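PDB 4O9D: Rik1-associated factor 1 from Schizosaccharomyces pombe, which serves in the Clr4 methyltransferase complex, which ubiquitylates and methylates histone H3 to establish heterochromatin. Local coordinates for residues F274-Q278 / T302-D306; Q278-H283 / S295-Q301. One frame throughout, in Å; residues are numbered along the deposited sequence.

In the fold
The modelled chain is the WD-repeat beta-propeller domain of the protein. Coming from the N terminus, strand 269-276 finishes one blade as its outermost strand, and the chain then turns inward through Thr-277 to Asp-280 to start the next blade with strand 281-286. Contact 2 closes the shorter loop, pairing 278-283 with strand 292-297 and the turn after it. Contact 1 closes a longer loop that encloses the first, laying the end of strand 269-276 and the turn against strand 301-306. It therefore joins neighbouring blades, whereas contact 2 builds the start of the second one. They share Gln-278, and Ser-295 and Phe-303 are bonded through their backbones.

Contact 1: F274-Q278 / T302-D306; sequences FTTTQ and TFVWD
Phe-274 lies across one face of the Trp-305 indole, with its CB almost over the middle of the six-membered ring, 3.8 Å from the centroid. Its phenyl group then runs back over the five-membered ring, and CD2 comes to 3.3 Å from Trp-305 CG. The two ring planes are inclined at 38°, neither flat on one another nor perpendicular. Along the rim of the indole, Thr-275 O sits near the ring plane at 3.4 Å from Trp-305 CZ2, and Thr-276 CB approaches CH2. One water in that plane accepts from Trp-305 NE1 at 3.0 Å and donates to Thr-275 O, so the indole N-H reaches the neighbouring strand through it. Trp-305 and Asp-306 form the Trp-Asp pair that gives WD repeats their name, here at the end of strand 301-306; the strand it faces, 269-276, is the outermost of the preceding propeller blade. No direct hydrogen bond crosses between these segments. An alanine in place of the tryptophan would probably leave Phe-274 without the aromatic face it covers and the water without its N-H donor. Further on, Thr-276 OG1 stands over one face of Phe-303, toward the rim, 3.6 Å from CD1. A chi1 of 175° for Thr-276 sets the hydroxyl opposite the backbone N, where it accepts from Gln-278 N at 3.1 Å in an ST turn and donates to Gln-278 OE1 at 3.0 Å. Gln-278 and the same phenyl ring run alongside in opposite directions, the amide turned 59° to the ring, with CD 3.5 Å from Phe-303 CD1 and NE2 at the ring edge. The amide itself is gripped beyond, by Ser-295 and Asp-299, while Phe-303 also packs on Leu-316 and Pro-313 of its own blade.

Contact 2: Q278-H283 / S295-Q301; sequences QKDINH and SSGTDNQ
The amide of Gln-278 meets the carboxylate of Asp-299 with their planes 40° apart. In the amide's own plane NE2 has two acceptors: Asp-299 OD1 at 3.1 Å, in a nearly straight bond on the syn side of that oxygen, and Ser-295 O, approached from above its carbonyl plane. Gln-301 N reaches the same Asp-299 OD1 from the opposite face of the carboxylate, making an Asx turn, and Gln-301 NE2 comes to OD2 from above the plane. At the amide's other end, Ser-295 OG donates to Gln-278 OE1 at 2.8 Å, tilted from the carbonyl plane; with chi1 at 172° the hydroxyl swings away from the serine's own N toward the glutamine, and Ile-281 CD1 packs on it. Asp-299 lies in the type I turn from Gly-297 to Asn-300, between strands 292-297 and 301-306. At Gly-297 a CB would run into Gln-278 NE2, which lies close to the glycine N without bonding. Beside the turn, Thr-298 N bonds to Asp-280 O at 3.1 Å, and Thr-298 CG2 lies 3.4 Å from Asp-280 CB and 3.6 Å from Asn-282 OD1. Asp-280 OD1 also bonds to the Asn-253 side chain, and Asn-282 ND2 to the carbonyls of Ala-337 and Ile-339. The antiparallel pairing then slips in a classic beta bulge: Asn-282 N (2.9 Å) and His-283 N (3.2 Å) share Ser-296 O. Gln-278, Ser-295 and Asp-299 probably stand where WD repeats carry the His, Ser/Thr and Asp of their tetrad, though here the Trp-305 N-H goes to a water. With NE2 facing two acceptors and OE1 taking hydroxyl donors, the buried amide is held one way round, and its N-H together with those of Gln-301 probably eases the burden of the aspartate's charge.

Contact 1: F274-Q278 / T302-D306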
loop_
_atom_site.group_PDB
_atom_site.type_symbol
_atom_site.label_atom_id
_atom_site.label_comp_id
_atom_site.label_asym_id
_atom_site.label_seq_id
_atom_site.Cartn_x
_atom_site.Cartn_y
_atom_site.Cartn_z
ATOM N N PHE A 274 -7.792 -8.935 18.105
ATOM C CA PHE A 274 -6.638 -9.722 18.518
ATOM C C PHE A 274 -5.654 -8.735 19.128
ATOM O O PHE A 274 -5.605 -7.547 18.743
ATOM C CB PHE A 274 -5.989 -10.384 17.300
ATOM C CG PHE A 274 -6.953 -11.122 16.432
ATOM C CD1 PHE A 274 -7.724 -10.441 15.500
ATOM C CD2 PHE A 274 -7.103 -12.500 16.555
ATOM C CE1 PHE A 274 -8.633 -11.112 14.706
ATOM C CE2 PHE A 274 -8.001 -13.185 15.770
ATOM C CZ PHE A 274 -8.766 -12.502 14.838
ATOM N N THR A 275 -4.865 -9.216 20.071
ATOM C CA THR A 275 -3.835 -8.407 20.655
ATOM C C THR A 275 -2.491 -9.084 20.433
ATOM O O THR A 275 -2.376 -10.317 20.407
ATOM C CB THR A 275 -4.086 -8.187 22.140
ATOM O OG1 THR A 275 -3.979 -9.436 22.822
ATOM C CG2 THR A 275 -5.468 -7.639 22.339
ATOM N N THR A 276 -1.476 -8.263 20.264
ATOM C CA THR A 276 -0.137 -8.763 19.991
ATOM C C THR A 276 0.825 -7.974 20.823
ATOM O O THR A 276 0.569 -6.796 21.127
ATOM C CB THR A 276 0.266 -8.502 18.530
ATOM O OG1 THR A 276 1.625 -8.906 18.324
ATOM C CG2 THR A 276 0.166 -7.040 18.222
ATOM N N THR A 277 1.964 -8.583 21.126
ATOM C CA THR A 277 3.030 -7.892 21.841
ATOM C C THR A 277 3.859 -6.950 20.955
ATOM O O THR A 277 4.645 -6.147 21.465
ATOM C CB THR A 277 3.982 -8.908 22.484
ATOM O OG1 THR A 277 4.348 -9.881 21.508
ATOM C CG2 THR A 277 3.306 -9.594 23.639
ATOM N N GLN A 278 3.688 -7.039 19.637
ATOM C CA GLN A 278 4.389 -6.135 18.724
ATOM C C GLN A 278 4.074 -4.679 19.027
ATOM O O GLN A 278 2.913 -4.293 19.119
ATOM C CB GLN A 278 3.990 -6.434 17.278
ATOM C CG GLN A 278 4.387 -7.820 16.854
ATOM C CD GLN A 278 3.715 -8.254 15.591
ATOM O OE1 GLN A 278 2.493 -8.385 15.546
ATOM N NE2 GLN A 278 4.506 -8.482 14.547
ATOM N N THR A 302 5.848 -12.190 12.007
ATOM C CA THR A 302 4.411 -12.074 11.736
ATOM C C THR A 302 3.659 -13.014 12.663
ATOM O O THR A 302 3.914 -14.239 12.654
ATOM C CB THR A 302 4.091 -12.501 10.288
ATOM O OG1 THR A 302 4.730 -11.618 9.356
ATOM C CG2 THR A 302 2.586 -12.536 10.046
ATOM N N PHE A 303 2.762 -12.465 13.477
ATOM C CA PHE A 303 1.851 -13.298 14.268
ATOM C C PHE A 303 0.668 -13.718 13.391
ATOM O O PHE A 303 0.197 -12.929 12.588
ATOM C CB PHE A 303 1.367 -12.556 15.531
ATOM C CG PHE A 303 2.401 -12.495 16.637
ATOM C CD1 PHE A 303 3.414 -11.568 16.603
ATOM C CD2 PHE A 303 2.358 -13.391 17.700
ATOM C CE1 PHE A 303 4.355 -11.503 17.598
ATOM C CE2 PHE A 303 3.307 -13.340 18.697
ATOM C CZ PHE A 303 4.307 -12.384 18.646
ATOM N N VAL A 304 0.213 -14.960 13.540
ATOM C CA VAL A 304 -0.942 -15.471 12.799
ATOM C C VAL A 304 -1.979 -16.061 13.743
ATOM O O VAL A 304 -1.605 -16.751 14.687
ATOM C CB VAL A 304 -0.544 -16.560 11.839
ATOM C CG1 VAL A 304 -1.774 -16.995 11.013
ATOM C CG2 VAL A 304 0.597 -16.059 10.918
ATOM N N TRP A 305 -3.266 -15.794 13.470
ATOM C CA TRP A 305 -4.373 -16.289 14.285
ATOM C C TRP A 305 -5.379 -17.008 13.410
ATOM O O TRP A 305 -5.614 -16.632 12.274
ATOM C CB TRP A 305 -5.136 -15.129 14.965
ATOM C CG TRP A 305 -4.394 -14.373 15.998
ATOM C CD1 TRP A 305 -4.297 -14.679 17.328
ATOM C CD2 TRP A 305 -3.652 -13.160 15.811
ATOM N NE1 TRP A 305 -3.532 -13.738 17.970
ATOM C CE2 TRP A 305 -3.133 -12.791 17.066
ATOM C CE3 TRP A 305 -3.381 -12.351 14.703
ATOM C CZ2 TRP A 305 -2.357 -11.645 17.251
ATOM C CZ3 TRP A 305 -2.606 -11.207 14.885
ATOM C CH2 TRP A 305 -2.097 -10.871 16.150
ATOM N N ASP A 306 -5.985 -18.045 13.965
ATOM C CA ASP A 306 -7.147 -18.684 13.394
ATOM C C ASP A 306 -8.332 -17.957 13.979
ATOM O O ASP A 306 -8.544 -17.993 15.186
ATOM C CB ASP A 306 -7.167 -20.148 13.858
ATOM C CG ASP A 306 -8.406 -20.901 13.417
ATOM O OD1 ASP A 306 -9.429 -20.293 13.032
ATOM O OD2 ASP A 306 -8.345 -22.140 13.450
HETATM O O HOH W 1 -2.878 -13.292 20.912
#

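Contact 2: Q278-H283 / S295-Q301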
loop_
_atom_site.group_PDB
_atom_site.type_symbol
_atom_site.label_atom_id
_atom_site.label_comp_id
_atom_site.label_asym_id
_atom_site.label_seq_id
_atom_site.Cartn_x
_atom_site.Cartn_y
_atom_site.Cartn_z
ATOM N N GLN A 278 3.688 -7.039 19.637
ATOM C CA GLN A 278 4.389 -6.135 18.724
ATOM C C GLN A 278 4.074 -4.679 19.027
ATOM O O GLN A 278 2.913 -4.293 19.119
ATOM C CB GLN A 278 3.990 -6.434 17.278
ATOM C CG GLN A 278 4.387 -7.820 16.854
ATOM C CD GLN A 278 3.715 -8.254 15.591
ATOM O OE1 GLN A 278 2.493 -8.385 15.546
ATOM N NE2 GLN A 278 4.506 -8.482 14.547
ATOM N N LYS A 279 5.108 -3.863 19.165
ATOM C CA LYS A 279 4.908 -2.476 19.513
ATOM C C LYS A 279 4.659 -1.601 18.282
ATOM O O LYS A 279 4.200 -0.469 18.420
ATOM C CB LYS A 279 6.113 -1.966 20.301
ATOM C CG LYS A 279 7.348 -1.771 19.460
ATOM C CD LYS A 279 8.608 -1.999 20.285
ATOM C CE LYS A 279 9.806 -1.305 19.661
ATOM N NZ LYS A 279 10.710 -0.762 20.721
ATOM N N ASP A 280 4.943 -2.120 17.084
ATOM C CA ASP A 280 4.717 -1.350 15.865
ATOM C C ASP A 280 4.265 -2.275 14.745
ATOM O O ASP A 280 5.081 -3.003 14.167
ATOM C CB ASP A 280 6.006 -0.624 15.446
ATOM C CG ASP A 280 5.753 0.499 14.436
ATOM O OD1 ASP A 280 4.689 0.509 13.762
ATOM O OD2 ASP A 280 6.632 1.376 14.318
ATOM N N ILE A 281 2.974 -2.254 14.422
ATOM C CA ILE A 281 2.472 -3.124 13.360
ATOM C C ILE A 281 2.541 -2.389 12.011
ATOM O O ILE A 281 1.964 -1.284 11.840
ATOM C CB ILE A 281 1.006 -3.579 13.616
ATOM C CG1 ILE A 281 0.857 -4.307 14.953
ATOM C CG2 ILE A 281 0.516 -4.467 12.474
ATOM C CD1 ILE A 281 -0.599 -4.800 15.184
ATOM N N ASN A 282 3.241 -2.993 11.051
ATOM C CA ASN A 282 3.345 -2.435 9.698
ATOM C C ASN A 282 2.188 -2.891 8.797
ATOM O O ASN A 282 1.680 -2.096 8.002
ATOM C CB ASN A 282 4.651 -2.855 9.009
ATOM C CG ASN A 282 5.894 -2.186 9.600
ATOM O OD1 ASN A 282 5.821 -1.167 10.271
ATOM N ND2 ASN A 282 7.044 -2.777 9.334
ATOM N N HIS A 283 1.792 -4.168 8.892
ATOM C CA HIS A 283 0.806 -4.725 7.956
ATOM C C HIS A 283 -0.043 -5.800 8.623
ATOM O O HIS A 283 0.499 -6.720 9.257
ATOM C CB HIS A 283 1.496 -5.368 6.728
ATOM C CG HIS A 283 2.324 -4.418 5.924
ATOM N ND1 HIS A 283 1.765 -3.460 5.109
ATOM C CD2 HIS A 283 3.670 -4.264 5.823
ATOM C CE1 HIS A 283 2.728 -2.742 4.549
ATOM N NE2 HIS A 283 3.892 -3.219 4.951
ATOM N N SER A 295 -0.393 -10.328 11.532
ATOM C CA SER A 295 0.125 -9.035 11.970
ATOM C C SER A 295 1.654 -9.043 11.830
ATOM O O SER A 295 2.347 -9.781 12.557
ATOM C CB SER A 295 -0.248 -8.804 13.439
ATOM O OG SER A 295 0.386 -7.641 13.938
ATOM N N SER A 296 2.181 -8.261 10.891
ATOM C CA SER A 296 3.625 -8.252 10.647
ATOM C C SER A 296 4.211 -6.960 11.176
ATOM O O SER A 296 3.708 -5.855 10.894
ATOM C CB SER A 296 3.973 -8.391 9.157
ATOM O OG SER A 296 3.297 -9.463 8.524
ATOM N N GLY A 297 5.298 -7.064 11.926
ATOM C CA GLY A 297 5.775 -5.876 12.612
ATOM C C GLY A 297 7.203 -5.492 12.369
ATOM O O GLY A 297 7.933 -6.147 11.607
ATOM N N THR A 298 7.591 -4.413 13.045
ATOM C CA THR A 298 8.969 -3.934 13.040
ATOM C C THR A 298 9.860 -4.868 13.831
ATOM O O THR A 298 11.080 -4.703 13.785
ATOM C CB THR A 298 9.095 -2.507 13.652
ATOM O OG1 THR A 298 8.778 -2.552 15.056
ATOM C CG2 THR A 298 8.149 -1.512 12.929
ATOM N N ASP A 299 9.274 -5.835 14.547
ATOM C CA ASP A 299 10.063 -6.916 15.174
ATOM C C ASP A 299 10.545 -7.977 14.196
ATOM O O ASP A 299 11.181 -8.972 14.586
ATOM C CB ASP A 299 9.309 -7.597 16.323
ATOM C CG ASP A 299 7.975 -8.212 15.899
ATOM O OD1 ASP A 299 7.551 -8.053 14.730
ATOM O OD2 ASP A 299 7.332 -8.841 16.777
ATOM N N ASN A 300 10.264 -7.764 12.921
ATOM C CA ASN A 300 10.687 -8.704 11.898
ATOM C C ASN A 300 10.037 -10.076 12.066
ATOM O O ASN A 300 10.653 -11.093 11.778
ATOM C CB ASN A 300 12.219 -8.837 11.926
ATOM C CG ASN A 300 12.845 -8.811 10.531
ATOM O OD1 ASN A 300 12.271 -8.272 9.571
ATOM N ND2 ASN A 300 14.036 -9.400 10.416
ATOM N N GLN A 301 8.794 -10.128 12.539
ATOM C CA GLN A 301 8.085 -11.410 12.549
ATOM C C GLN A 301 6.599 -11.150 12.372
ATOM O O GLN A 301 6.161 -10.018 12.534
ATOM C CB GLN A 301 8.357 -12.180 13.849
ATOM C CG GLN A 301 7.908 -11.458 15.103
ATOM C CD GLN A 301 8.536 -12.058 16.358
ATOM O OE1 GLN A 301 9.423 -12.924 16.270
ATOM N NE2 GLN A 301 8.098 -11.592 17.529
HETATM O O HOH W 2 7.010 -4.399 16.400
HETATM O O HOH W 3 0.713 -9.331 8.087
#